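Local coordinates for pvivax hypothetical protein (Plasmodium vivax, PDB 2B30) that is of unknown specific function but probably acts as a magnesium-dependent phosphatase of the Cof-like, subfamily IIB branch of the haloacid dehalogenase superfamily, at residues Thr193-Leu198 / Leu206-Thr211; Ser125-Lys130 / Leu182-Asp187; Gln135-Arg140 / Asp154-Met159; Asn251-Leu256 / Thr269-Ser274. All coordinates share one frame; numbering follows the deposited sequence.

Interaction 1 (Thr193-Leu198 / Leu206-Thr211); sequences TVIGNL and LTIFTT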
loop_
_atom_site.group_PDB
_atom_site.type_symbol
_atom_site.label_atom_id
_atom_site.label_comp_id
_atom_site.label_asym_id
_atom_site.label_seq_id
_atom_site.Cartn_x
_atom_site.Cartn_y
_atom_site.Cartn_z
ATOM N N THR A 193 -10.355 0.241 -24.042
ATOM C CA THR A 193 -9.428 0.902 -24.981
ATOM C C THR A 193 -8.802 2.174 -24.411
ATOM O O THR A 193 -7.579 2.326 -24.404
ATOM C CB THR A 193 -10.128 1.286 -26.314
ATOM O OG1 THR A 193 -11.028 0.244 -26.719
ATOM C CG2 THR A 193 -9.095 1.530 -27.412
ATOM N N VAL A 194 -9.650 3.083 -23.940
ATOM C CA VAL A 194 -9.197 4.386 -23.460
ATOM C C VAL A 194 -8.396 4.276 -22.167
ATOM O O VAL A 194 -7.377 4.953 -22.026
ATOM C CB VAL A 194 -10.377 5.375 -23.263
ATOM C CG1 VAL A 194 -9.920 6.643 -22.529
ATOM C CG2 VAL A 194 -11.002 5.731 -24.618
ATOM N N ILE A 195 -8.839 3.440 -21.229
ATOM C CA ILE A 195 -8.105 3.285 -19.971
ATOM C C ILE A 195 -6.766 2.602 -20.214
ATOM O O ILE A 195 -5.751 3.004 -19.635
ATOM C CB ILE A 195 -8.901 2.531 -18.922
ATOM C CG1 ILE A 195 -10.126 3.359 -18.523
ATOM C CG2 ILE A 195 -8.026 2.244 -17.700
ATOM C CD1 ILE A 195 -11.179 2.572 -17.779
ATOM N N GLY A 196 -6.758 1.594 -21.086
ATOM C CA GLY A 196 -5.510 0.964 -21.524
ATOM C C GLY A 196 -4.450 1.977 -21.915
ATOM O O GLY A 196 -3.377 2.012 -21.326
ATOM N N ASN A 197 -4.765 2.821 -22.894
ATOM C CA ASN A 197 -3.824 3.856 -23.366
ATOM C C ASN A 197 -3.493 4.880 -22.290
ATOM O O ASN A 197 -2.400 5.455 -22.281
ATOM C CB ASN A 197 -4.378 4.591 -24.591
ATOM C CG ASN A 197 -4.894 3.644 -25.655
ATOM O OD1 ASN A 197 -4.230 2.675 -26.012
ATOM N ND2 ASN A 197 -6.093 3.910 -26.150
ATOM N N LEU A 198 -4.453 5.121 -21.398
ATOM C CA LEU A 198 -4.249 6.029 -20.270
ATOM C C LEU A 198 -3.264 5.415 -19.261
ATOM O O LEU A 198 -2.325 6.079 -18.806
ATOM C CB LEU A 198 -5.593 6.354 -19.602
ATOM C CG LEU A 198 -5.683 7.523 -18.618
ATOM C CD1 LEU A 198 -5.258 8.841 -19.252
ATOM C CD2 LEU A 198 -7.110 7.622 -18.092
ATOM N N LEU A 206 0.472 8.316 -12.189
ATOM C CA LEU A 206 -0.860 8.572 -11.645
ATOM C C LEU A 206 -1.472 7.262 -11.176
ATOM O O LEU A 206 -1.168 6.196 -11.708
ATOM C CB LEU A 206 -1.790 9.168 -12.713
ATOM C CG LEU A 206 -1.579 10.621 -13.155
ATOM C CD1 LEU A 206 -2.328 10.905 -14.457
ATOM C CD2 LEU A 206 -2.007 11.587 -12.057
ATOM N N THR A 207 -2.335 7.362 -10.176
ATOM C CA THR A 207 -3.212 6.277 -9.778
ATOM C C THR A 207 -4.458 6.306 -10.672
ATOM O O THR A 207 -5.189 7.303 -10.693
ATOM C CB THR A 207 -3.627 6.486 -8.319
ATOM O OG1 THR A 207 -2.454 6.487 -7.504
ATOM C CG2 THR A 207 -4.599 5.418 -7.845
ATOM N N ILE A 208 -4.695 5.236 -11.420
ATOM C CA ILE A 208 -5.880 5.156 -12.266
ATOM C C ILE A 208 -6.703 3.929 -11.898
ATOM O O ILE A 208 -6.341 2.807 -12.246
ATOM C CB ILE A 208 -5.531 5.093 -13.774
ATOM C CG1 ILE A 208 -4.725 6.319 -14.215
ATOM C CG2 ILE A 208 -6.801 4.988 -14.616
ATOM C CD1 ILE A 208 -3.316 5.991 -14.699
ATOM N N PHE A 209 -7.813 4.148 -11.200
ATOM C CA PHE A 209 -8.756 3.075 -10.923
ATOM C C PHE A 209 -9.878 3.079 -11.952
ATOM O O PHE A 209 -10.170 4.105 -12.568
ATOM C CB PHE A 209 -9.342 3.198 -9.517
ATOM C CG PHE A 209 -8.363 2.870 -8.413
ATOM C CD1 PHE A 209 -7.779 1.606 -8.329
ATOM C CD2 PHE A 209 -8.045 3.814 -7.437
ATOM C CE1 PHE A 209 -6.881 1.293 -7.304
ATOM C CE2 PHE A 209 -7.151 3.504 -6.407
ATOM C CZ PHE A 209 -6.570 2.243 -6.340
ATOM N N THR A 210 -10.491 1.911 -12.125
ATOM C CA THR A 210 -11.625 1.726 -13.013
ATOM C C THR A 210 -12.872 1.500 -12.171
ATOM O O THR A 210 -12.899 0.601 -11.331
ATOM C CB THR A 210 -11.394 0.532 -13.947
ATOM O OG1 THR A 210 -10.259 0.806 -14.772
ATOM C CG2 THR A 210 -12.595 0.292 -14.841
ATOM N N THR A 211 -13.893 2.326 -12.400
ATOM C CA THR A 211 -15.161 2.256 -11.660
ATOM C C THR A 211 -15.881 0.971 -12.042
ATOM O O THR A 211 -15.548 0.345 -13.052
ATOM C CB THR A 211 -16.067 3.498 -11.961
ATOM O OG1 THR A 211 -15.370 4.698 -11.601
ATOM C CG2 THR A 211 -17.372 3.475 -11.181
#
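I195 and L198, one helical turn apart on helix 191-201, pack against T210 and I208 of strand 206-210. Helix and edge strand run nearly antiparallel, at 162°, with axes 10.1 Å apart, as expected of a helix folded back over the next strand of an alpha/beta layer. Packing is closest around I195. Its CG1 branch stands beside the backbone N (chi1 -66°), which carries CD1 across to the T210 side chain, 3.6 Å from OG1; T210 CG2 meets the same methyl at 4.0 Å. The I208 end is looser: I195 CG2 lies 4.3 Å from I208 CG2, L198 CD2 approaches that I208 methyl at 4.4 Å, and I208 CD1 comes within 4.2 Å of L198 O. Branched aliphatic I195 and I208, with L198, suit the buried layer, and T210 puts its OG1 and CG2 at the partly exposed end. V194 and N197 face away from the strand, onto L132 and Y126, and F209 turns from the helix towards N98 and E250. No hydrogen bond crosses between the segments, so their association rests largely on apolar burial; the strand's polar groups bond elsewhere, T210 N to E250 and T207 to the next strand.

Interaction 2 (Ser125-Lys130 / Leu182-Asp187); sequences SYLVEK and LMIVLD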
loop_
_atom_site.group_PDB
_atom_site.type_symbol
_atom_site.label_atom_id
_atom_site.label_comp_id
_atom_site.label_asym_id
_atom_site.label_seq_id
_atom_site.Cartn_x
_atom_site.Cartn_y
_atom_site.Cartn_z
ATOM N N SER A 125 -3.018 17.878 -21.325
ATOM C CA SER A 125 -2.542 17.911 -22.696
ATOM C C SER A 125 -2.922 16.621 -23.416
ATOM O O SER A 125 -3.354 16.654 -24.561
ATOM C CB SER A 125 -1.029 18.114 -22.731
ATOM O OG SER A 125 -0.659 18.847 -23.881
ATOM N N TYR A 126 -2.773 15.493 -22.727
ATOM C CA TYR A 126 -3.206 14.177 -23.237
ATOM C C TYR A 126 -4.733 14.065 -23.424
ATOM O O TYR A 126 -5.201 13.426 -24.377
ATOM C CB TYR A 126 -2.702 13.052 -22.310
ATOM C CG TYR A 126 -3.186 11.663 -22.673
ATOM C CD1 TYR A 126 -2.407 10.814 -23.447
ATOM C CD2 TYR A 126 -4.419 11.198 -22.238
ATOM C CE1 TYR A 126 -2.850 9.545 -23.791
ATOM C CE2 TYR A 126 -4.867 9.934 -22.573
ATOM C CZ TYR A 126 -4.075 9.111 -23.350
ATOM O OH TYR A 126 -4.512 7.848 -23.687
ATOM N N LEU A 127 -5.502 14.670 -22.517
ATOM C CA LEU A 127 -6.971 14.617 -22.589
ATOM C C LEU A 127 -7.535 15.440 -23.755
ATOM O O LEU A 127 -8.527 15.048 -24.377
ATOM C CB LEU A 127 -7.590 15.079 -21.264
ATOM C CG LEU A 127 -7.379 14.122 -20.084
ATOM C CD1 LEU A 127 -7.924 14.735 -18.813
ATOM C CD2 LEU A 127 -8.009 12.753 -20.338
ATOM N N VAL A 128 -6.903 16.582 -24.036
ATOM C CA VAL A 128 -7.262 17.399 -25.192
ATOM C C VAL A 128 -6.933 16.619 -26.471
ATOM O O VAL A 128 -7.807 16.421 -27.325
ATOM C CB VAL A 128 -6.531 18.766 -25.183
ATOM C CG1 VAL A 128 -6.789 19.527 -26.467
ATOM C CG2 VAL A 128 -6.971 19.612 -23.991
ATOM N N GLU A 129 -5.686 16.149 -26.573
ATOM C CA GLU A 129 -5.226 15.366 -27.729
ATOM C C GLU A 129 -6.193 14.218 -28.033
ATOM O O GLU A 129 -6.536 13.998 -29.179
ATOM C CB GLU A 129 -3.793 14.837 -27.501
ATOM C CG GLU A 129 -3.093 14.251 -28.740
ATOM N N LYS A 130 -6.658 13.522 -27.002
ATOM C CA LYS A 130 -7.622 12.430 -27.163
ATOM C C LYS A 130 -9.093 12.888 -27.075
ATOM O O LYS A 130 -9.981 12.057 -26.939
ATOM C CB LYS A 130 -7.363 11.365 -26.091
ATOM C CG LYS A 130 -5.992 10.716 -26.167
ATOM C CD LYS A 130 -5.954 9.582 -27.185
ATOM C CE LYS A 130 -4.601 8.871 -27.200
ATOM N NZ LYS A 130 -4.592 7.720 -28.153
ATOM N N LEU A 182 -9.582 13.497 -11.415
ATOM C CA LEU A 182 -10.357 13.564 -12.656
ATOM C C LEU A 182 -11.104 12.240 -12.812
ATOM O O LEU A 182 -10.477 11.175 -12.866
ATOM C CB LEU A 182 -9.465 13.794 -13.883
ATOM C CG LEU A 182 -8.455 14.938 -13.889
ATOM C CD1 LEU A 182 -7.933 15.140 -15.293
ATOM C CD2 LEU A 182 -9.057 16.227 -13.396
ATOM N N MET A 183 -12.433 12.302 -12.857
ATOM C CA MET A 183 -13.237 11.126 -13.169
ATOM C C MET A 183 -13.668 11.205 -14.616
ATOM O O MET A 183 -14.588 11.950 -14.952
ATOM C CB MET A 183 -14.472 11.031 -12.284
ATOM C CG MET A 183 -15.204 9.708 -12.432
ATOM S SD MET A 183 -16.973 9.907 -12.254
ATOM C CE MET A 183 -17.523 8.210 -12.474
ATOM N N ILE A 184 -13.001 10.441 -15.473
ATOM C CA ILE A 184 -13.334 10.421 -16.895
ATOM C C ILE A 184 -14.530 9.484 -17.100
ATOM O O ILE A 184 -14.416 8.268 -16.927
ATOM C CB ILE A 184 -12.131 9.978 -17.761
ATOM C CG1 ILE A 184 -10.896 10.836 -17.450
ATOM C CG2 ILE A 184 -12.462 10.089 -19.244
ATOM C CD1 ILE A 184 -9.662 10.449 -18.256
ATOM N N VAL A 185 -15.676 10.066 -17.445
ATOM C CA VAL A 185 -16.873 9.290 -17.737
ATOM C C VAL A 185 -16.718 8.653 -19.113
ATOM O O VAL A 185 -16.447 9.334 -20.100
ATOM C CB VAL A 185 -18.143 10.160 -17.668
ATOM C CG1 VAL A 185 -19.348 9.394 -18.167
ATOM C CG2 VAL A 185 -18.377 10.636 -16.238
ATOM N N LEU A 186 -16.875 7.337 -19.161
ATOM C CA LEU A 186 -16.543 6.561 -20.346
ATOM C C LEU A 186 -17.733 5.768 -20.867
ATOM O O LEU A 186 -18.590 5.304 -20.108
ATOM C CB LEU A 186 -15.352 5.633 -20.058
ATOM C CG LEU A 186 -13.987 5.981 -20.681
ATOM C CD1 LEU A 186 -13.751 7.467 -20.864
ATOM C CD2 LEU A 186 -12.844 5.363 -19.868
ATOM N N ASP A 187 -17.766 5.642 -22.189
ATOM C CA ASP A 187 -18.791 4.904 -22.897
ATOM C C ASP A 187 -18.410 3.430 -22.797
ATOM O O ASP A 187 -17.306 3.058 -23.210
ATOM C CB ASP A 187 -18.799 5.372 -24.356
ATOM C CG ASP A 187 -20.022 4.924 -25.119
ATOM O OD1 ASP A 187 -20.532 3.817 -24.844
ATOM O OD2 ASP A 187 -20.455 5.681 -26.014
#
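This is a purely apolar helix-on-sheet contact in the alpha/beta cap domain of a HAD hydrolase, in which L127 of helix 117-129 rests on L182 and I184 of strand 181-184. The strand lies inside the mixed cap sheet: backbone bonds tie M183 to I137 on one flank, and L182 and I184 to V218 and A216 on the other. Residues two apart on a strand share a face, so L182 and I184 turn to the helix together, while V185 packs on I137 instead. All three touching residues are buried, and their types fit. Leucine offers a forked end that can serve two partners at once, and the isoleucine reaches up from the strand with its long branch. The backbones stay well apart, the CA atoms of L127 and I184 being 9.5 Å from each other, and side-chain ends fill the interval. Around this centre, Y120, L123 and I124 of the same helix also cover L182, while L132 and V133 close over L127. Next to L127, Y126 faces helix 191-201 and meets F202 edge-to-face. L127 has CG beside its backbone N (chi1 -69°), which aims CG at the sheet; chi2 of 175° then sets one methyl toward each partner: CD1 to L182 CD1 at 3.5 Å, and CD2 to I184 CD1 at 3.5 Å.

Interaction 3 (Gln135-Arg140 / Asp154-Met159); sequences QTIFHR and DFLQKM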
loop_
_atom_site.group_PDB
_atom_site.type_symbol
_atom_site.label_atom_id
_atom_site.label_comp_id
_atom_site.label_asym_id
_atom_site.label_seq_id
_atom_site.Cartn_x
_atom_site.Cartn_y
_atom_site.Cartn_z
ATOM N N GLN A 135 -15.817 15.065 -21.418
ATOM C CA GLN A 135 -16.534 14.031 -20.656
ATOM C C GLN A 135 -15.829 13.715 -19.331
ATOM O O GLN A 135 -15.989 12.620 -18.768
ATOM C CB GLN A 135 -16.695 12.771 -21.503
ATOM C CG GLN A 135 -15.413 12.312 -22.159
ATOM C CD GLN A 135 -15.655 11.315 -23.258
ATOM O OE1 GLN A 135 -15.645 11.668 -24.438
ATOM N NE2 GLN A 135 -15.887 10.065 -22.884
ATOM N N THR A 136 -15.090 14.703 -18.828
ATOM C CA THR A 136 -14.228 14.553 -17.653
ATOM C C THR A 136 -14.687 15.465 -16.513
ATOM O O THR A 136 -14.822 16.667 -16.701
ATOM C CB THR A 136 -12.765 14.893 -18.020
ATOM O OG1 THR A 136 -12.286 13.936 -18.966
ATOM C CG2 THR A 136 -11.851 14.883 -16.785
ATOM N N ILE A 137 -14.913 14.892 -15.332
ATOM C CA ILE A 137 -15.324 15.679 -14.163
ATOM C C ILE A 137 -14.106 16.045 -13.322
ATOM O O ILE A 137 -13.401 15.174 -12.817
ATOM C CB ILE A 137 -16.356 14.931 -13.292
ATOM C CG1 ILE A 137 -17.531 14.474 -14.152
ATOM C CG2 ILE A 137 -16.858 15.848 -12.172
ATOM C CD1 ILE A 137 -18.431 13.479 -13.492
ATOM N N PHE A 138 -13.874 17.343 -13.173
ATOM C CA PHE A 138 -12.665 17.853 -12.524
ATOM C C PHE A 138 -12.940 18.153 -11.061
ATOM O O PHE A 138 -13.809 18.973 -10.761
ATOM C CB PHE A 138 -12.200 19.120 -13.228
ATOM C CG PHE A 138 -11.768 18.890 -14.642
ATOM C CD1 PHE A 138 -10.422 18.809 -14.965
ATOM C CD2 PHE A 138 -12.710 18.752 -15.655
ATOM C CE1 PHE A 138 -10.020 18.604 -16.263
ATOM C CE2 PHE A 138 -12.311 18.545 -16.961
ATOM C CZ PHE A 138 -10.964 18.468 -17.267
ATOM N N HIS A 139 -12.212 17.491 -10.162
ATOM C CA HIS A 139 -12.480 17.586 -8.729
ATOM C C HIS A 139 -11.374 18.344 -8.002
ATOM O O HIS A 139 -10.201 18.021 -8.161
ATOM C CB HIS A 139 -12.598 16.188 -8.117
ATOM C CG HIS A 139 -13.836 15.444 -8.514
ATOM N ND1 HIS A 139 -15.009 15.514 -7.792
ATOM C CD2 HIS A 139 -14.075 14.584 -9.534
ATOM C CE1 HIS A 139 -15.918 14.737 -8.355
ATOM N NE2 HIS A 139 -15.376 14.158 -9.411
ATOM N N ARG A 140 -11.750 19.344 -7.205
ATOM C CA ARG A 140 -10.822 19.995 -6.266
ATOM C C ARG A 140 -11.539 20.244 -4.950
ATOM O O ARG A 140 -12.517 20.995 -4.906
ATOM C CB ARG A 140 -10.287 21.317 -6.816
ATOM C CG ARG A 140 -9.251 21.999 -5.925
ATOM C CD ARG A 140 -7.874 21.314 -5.982
ATOM N NE ARG A 140 -6.905 21.945 -5.080
ATOM C CZ ARG A 140 -6.894 21.789 -3.755
ATOM N NH1 ARG A 140 -7.771 21.002 -3.153
ATOM N NH2 ARG A 140 -5.990 22.420 -3.022
ATOM N N ASP A 154 -25.370 16.677 -15.749
ATOM C CA ASP A 154 -26.338 16.233 -14.738
ATOM C C ASP A 154 -25.954 14.869 -14.129
ATOM O O ASP A 154 -26.753 14.273 -13.395
ATOM C CB ASP A 154 -27.744 16.152 -15.352
ATOM N N PHE A 155 -24.726 14.410 -14.404
ATOM C CA PHE A 155 -24.312 12.999 -14.223
ATOM C C PHE A 155 -24.198 12.565 -12.766
ATOM O O PHE A 155 -24.762 11.564 -12.370
ATOM C CB PHE A 155 -22.984 12.773 -14.958
ATOM C CG PHE A 155 -22.462 11.368 -14.887
ATOM C CD1 PHE A 155 -22.793 10.438 -15.858
ATOM C CD2 PHE A 155 -21.600 10.983 -13.880
ATOM C CE1 PHE A 155 -22.290 9.137 -15.800
ATOM C CE2 PHE A 155 -21.103 9.686 -13.825
ATOM C CZ PHE A 155 -21.448 8.771 -14.789
ATOM N N LEU A 156 -23.457 13.314 -11.968
ATOM C CA LEU A 156 -23.368 13.015 -10.551
ATOM C C LEU A 156 -24.717 13.241 -9.861
ATOM O O LEU A 156 -25.057 12.523 -8.924
ATOM C CB LEU A 156 -22.278 13.866 -9.890
ATOM C CG LEU A 156 -20.845 13.745 -10.431
ATOM C CD1 LEU A 156 -19.910 14.620 -9.598
ATOM C CD2 LEU A 156 -20.333 12.294 -10.453
ATOM N N GLN A 157 -25.476 14.233 -10.331
ATOM C CA GLN A 157 -26.779 14.556 -9.748
ATOM C C GLN A 157 -27.781 13.430 -10.006
ATOM O O GLN A 157 -28.373 12.896 -9.070
ATOM C CB GLN A 157 -27.316 15.891 -10.283
ATOM N N LYS A 158 -27.946 13.051 -11.272
ATOM C CA LYS A 158 -28.912 12.011 -11.644
ATOM C C LYS A 158 -28.427 10.609 -11.269
ATOM O O LYS A 158 -29.146 9.878 -10.594
ATOM C CB LYS A 158 -29.250 12.087 -13.138
ATOM N N MET A 159 -27.216 10.234 -11.681
ATOM C CA MET A 159 -26.701 8.873 -11.419
ATOM C C MET A 159 -26.388 8.575 -9.946
ATOM O O MET A 159 -26.573 7.442 -9.493
ATOM C CB MET A 159 -25.437 8.582 -12.243
ATOM C CG MET A 159 -25.674 8.195 -13.707
ATOM S SD MET A 159 -25.479 6.419 -13.998
ATOM C CE MET A 159 -23.695 6.199 -13.970
#
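I137 and L156 meet tip to tip where the short helix 155-160 covers one face of the cap-domain sheet in this HAD-type alpha/beta fold. The other face carries helices 117-129 and 191-201; Y120 and I124 of the former receive F138. Strand 136-140 passes the helix almost at right angles (102°), with axes 12.0 Å apart, so long side chains must bridge the layers. I137 does this with an extended CG1 branch, set beside the backbone N (chi1 -53°). Its CD1 ends 3.8 Å from L156 CD2 and 3.9 Å from L156 CG, and the shorter branch, I137 CG2, stays 4.2 Å from L156 CD1. F155 has CG anti to its backbone N (chi1 -179°), and from there its CD2 approaches I137 CD1 obliquely at 4.1 Å. The same ring has L156 CD2 in plane at its edge and M159 CG over one face, which probably limits its tilt. Aliphatic I137 and L156 and the F155 ring suit the buried seam, to which H139 adds a ring carbon; no hydrogen bond joins the segments. The first side-chain bond of H139 passes beside the helix, but its imidazole end comes nearer, with CE1 4.2 Å from L156 CD1.

Interaction 4 (Asn251-Leu256 / Thr269-Ser274); sequences NDIAML and TDSAKS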
loop_
_atom_site.group_PDB
_atom_site.type_symbol
_atom_site.label_atom_id
_atom_site.label_comp_id
_atom_site.label_asym_id
_atom_site.label_seq_id
_atom_site.Cartn_x
_atom_site.Cartn_y
_atom_site.Cartn_z
ATOM N N ASN A 251 -10.841 -0.072 -6.112
ATOM C CA ASN A 251 -10.290 0.931 -5.192
ATOM C C ASN A 251 -10.452 0.578 -3.703
ATOM O O ASN A 251 -10.099 1.383 -2.828
ATOM C CB ASN A 251 -10.868 2.326 -5.491
ATOM C CG ASN A 251 -12.344 2.423 -5.215
ATOM O OD1 ASN A 251 -13.060 1.422 -5.230
ATOM N ND2 ASN A 251 -12.809 3.629 -4.954
ATOM N N ASP A 252 -10.982 -0.615 -3.421
ATOM C CA ASP A 252 -11.090 -1.135 -2.049
ATOM C C ASP A 252 -10.048 -2.223 -1.747
ATOM O O ASP A 252 -9.880 -2.617 -0.604
ATOM C CB ASP A 252 -12.487 -1.738 -1.809
ATOM C CG ASP A 252 -13.605 -0.732 -1.954
ATOM O OD1 ASP A 252 -13.544 0.329 -1.298
ATOM O OD2 ASP A 252 -14.557 -1.010 -2.717
ATOM N N ILE A 253 -9.368 -2.726 -2.763
ATOM C CA ILE A 253 -8.560 -3.941 -2.610
ATOM C C ILE A 253 -7.411 -3.825 -1.604
ATOM O O ILE A 253 -7.130 -4.773 -0.862
ATOM C CB ILE A 253 -7.997 -4.403 -3.977
ATOM C CG1 ILE A 253 -9.131 -4.884 -4.877
ATOM C CG2 ILE A 253 -6.953 -5.510 -3.807
ATOM C CD1 ILE A 253 -8.747 -4.828 -6.307
ATOM N N ALA A 254 -6.742 -2.680 -1.582
ATOM C CA ALA A 254 -5.622 -2.488 -0.664
ATOM C C ALA A 254 -6.087 -2.440 0.773
ATOM O O ALA A 254 -5.353 -2.867 1.648
ATOM C CB ALA A 254 -4.855 -1.236 -0.988
ATOM N N MET A 255 -7.284 -1.918 1.028
ATOM C CA MET A 255 -7.790 -1.896 2.393
ATOM C C MET A 255 -8.415 -3.235 2.783
ATOM O O MET A 255 -8.444 -3.577 3.960
ATOM C CB MET A 255 -8.762 -0.744 2.614
ATOM C CG MET A 255 -10.163 -0.968 2.099
ATOM S SD MET A 255 -11.143 0.465 2.540
ATOM C CE MET A 255 -12.747 0.009 1.874
ATOM N N LEU A 256 -8.901 -3.997 1.807
ATOM C CA LEU A 256 -9.416 -5.343 2.076
ATOM C C LEU A 256 -8.276 -6.353 2.310
ATOM O O LEU A 256 -8.418 -7.287 3.106
ATOM C CB LEU A 256 -10.319 -5.809 0.933
ATOM C CG LEU A 256 -11.581 -4.965 0.719
ATOM C CD1 LEU A 256 -12.246 -5.276 -0.624
ATOM C CD2 LEU A 256 -12.554 -5.162 1.864
ATOM N N THR A 269 -16.651 -7.304 -6.700
ATOM C CA THR A 269 -15.918 -7.786 -7.852
ATOM C C THR A 269 -15.050 -8.967 -7.433
ATOM O O THR A 269 -14.671 -9.068 -6.276
ATOM C CB THR A 269 -15.078 -6.654 -8.485
ATOM O OG1 THR A 269 -14.540 -7.112 -9.728
ATOM C CG2 THR A 269 -13.933 -6.219 -7.579
ATOM N N ASP A 270 -14.751 -9.868 -8.365
ATOM C CA ASP A 270 -14.019 -11.104 -8.037
ATOM C C ASP A 270 -12.732 -10.833 -7.298
ATOM O O ASP A 270 -12.387 -11.554 -6.369
ATOM C CB ASP A 270 -13.692 -11.917 -9.288
ATOM C CG ASP A 270 -14.886 -12.667 -9.822
ATOM O OD1 ASP A 270 -15.840 -12.896 -9.047
ATOM O OD2 ASP A 270 -14.866 -13.034 -11.019
ATOM N N SER A 271 -12.018 -9.799 -7.729
ATOM C CA SER A 271 -10.779 -9.396 -7.082
ATOM C C SER A 271 -10.993 -9.013 -5.608
ATOM O O SER A 271 -10.273 -9.472 -4.724
ATOM C CB SER A 271 -10.175 -8.228 -7.834
ATOM O OG SER A 271 -9.134 -7.664 -7.078
ATOM N N ALA A 272 -11.996 -8.181 -5.354
ATOM C CA ALA A 272 -12.302 -7.734 -4.005
ATOM C C ALA A 272 -12.716 -8.903 -3.127
ATOM O O ALA A 272 -12.357 -8.956 -1.950
ATOM C CB ALA A 272 -13.398 -6.682 -4.030
ATOM N N LYS A 273 -13.482 -9.830 -3.695
ATOM C CA LYS A 273 -13.955 -11.010 -2.959
ATOM C C LYS A 273 -12.803 -11.881 -2.446
ATOM O O LYS A 273 -12.882 -12.412 -1.335
ATOM C CB LYS A 273 -14.892 -11.866 -3.831
ATOM C CG LYS A 273 -16.326 -11.327 -3.955
ATOM C CD LYS A 273 -17.227 -12.255 -4.789
ATOM C CE LYS A 273 -18.671 -11.752 -4.813
ATOM N NZ LYS A 273 -19.627 -12.670 -5.501
ATOM N N SER A 274 -11.748 -12.023 -3.257
ATOM C CA SER A 274 -10.603 -12.856 -2.896
ATOM C C SER A 274 -9.631 -12.143 -1.959
ATOM O O SER A 274 -9.027 -12.787 -1.101
ATOM C CB SER A 274 -9.859 -13.357 -4.136
ATOM O OG SER A 274 -9.558 -12.294 -5.009
#
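D252 OD2 is gripped by two backbone groups, the N of D248 and the N of A249, while its partner OD1 forms a salt bridge with K225. This fixes the carboxylate just ahead of I253 and L256, the two residues that pack on helix 270-275. The contact itself is mostly apolar, with no hydrogen bond between the segments. A272 suits its centre because a single methyl allows the helices to come close, to 5.5 Å between the CA atoms of I253 and A272. L256 lays CD1 against A272 CB at 3.9 Å, with A272 O equally near the same methyl. I253 begins pointing past the other helix, but CG1, beside its backbone N (chi1 -68°), brings the chain end back: CG1 lies 4.4 Å from A272 CA, and CD1 is 4.0 Å from S271 CB. S271, at the partly exposed margin, can be a small polar residue. Beyond it, S274 O makes a weak hydrogen bond to K203 of the second subunit. D252 has been seen as a calcium ligand in this protein, although the ion in this chain is held by D33, D35 and D248. The acidic loop running from D248 to D252 into a short helix is typical of motif IV in the HAD metal site.

Overall arrangement
Interactions 1, 2 and 3 pack helices onto the two faces of the cap sheet. Interactions 1 and 2 share one face and touch: L198 CD1 lies 3.5 Å from Y126 CE2, and L198 CD2 is 3.8 Å from I184 CD1. Interaction 3 uses the other face, joined to interaction 2 by neighbouring strands, with V185 N 2.9 Å from Q135 O, a probable hydrogen bond. Interaction 4 belongs to the metal-binding core domain, its centre about 25 Å from that of interaction 3. The segments of interactions 1 and 4 touch where cap meets core, F209 CD2 lying 3.7 Å from N251 CB. The calcium ion, held by core aspartates, lies about 9 Å from the A272 side chain, 12 Å from that of T210 and 13 Å from that of L156.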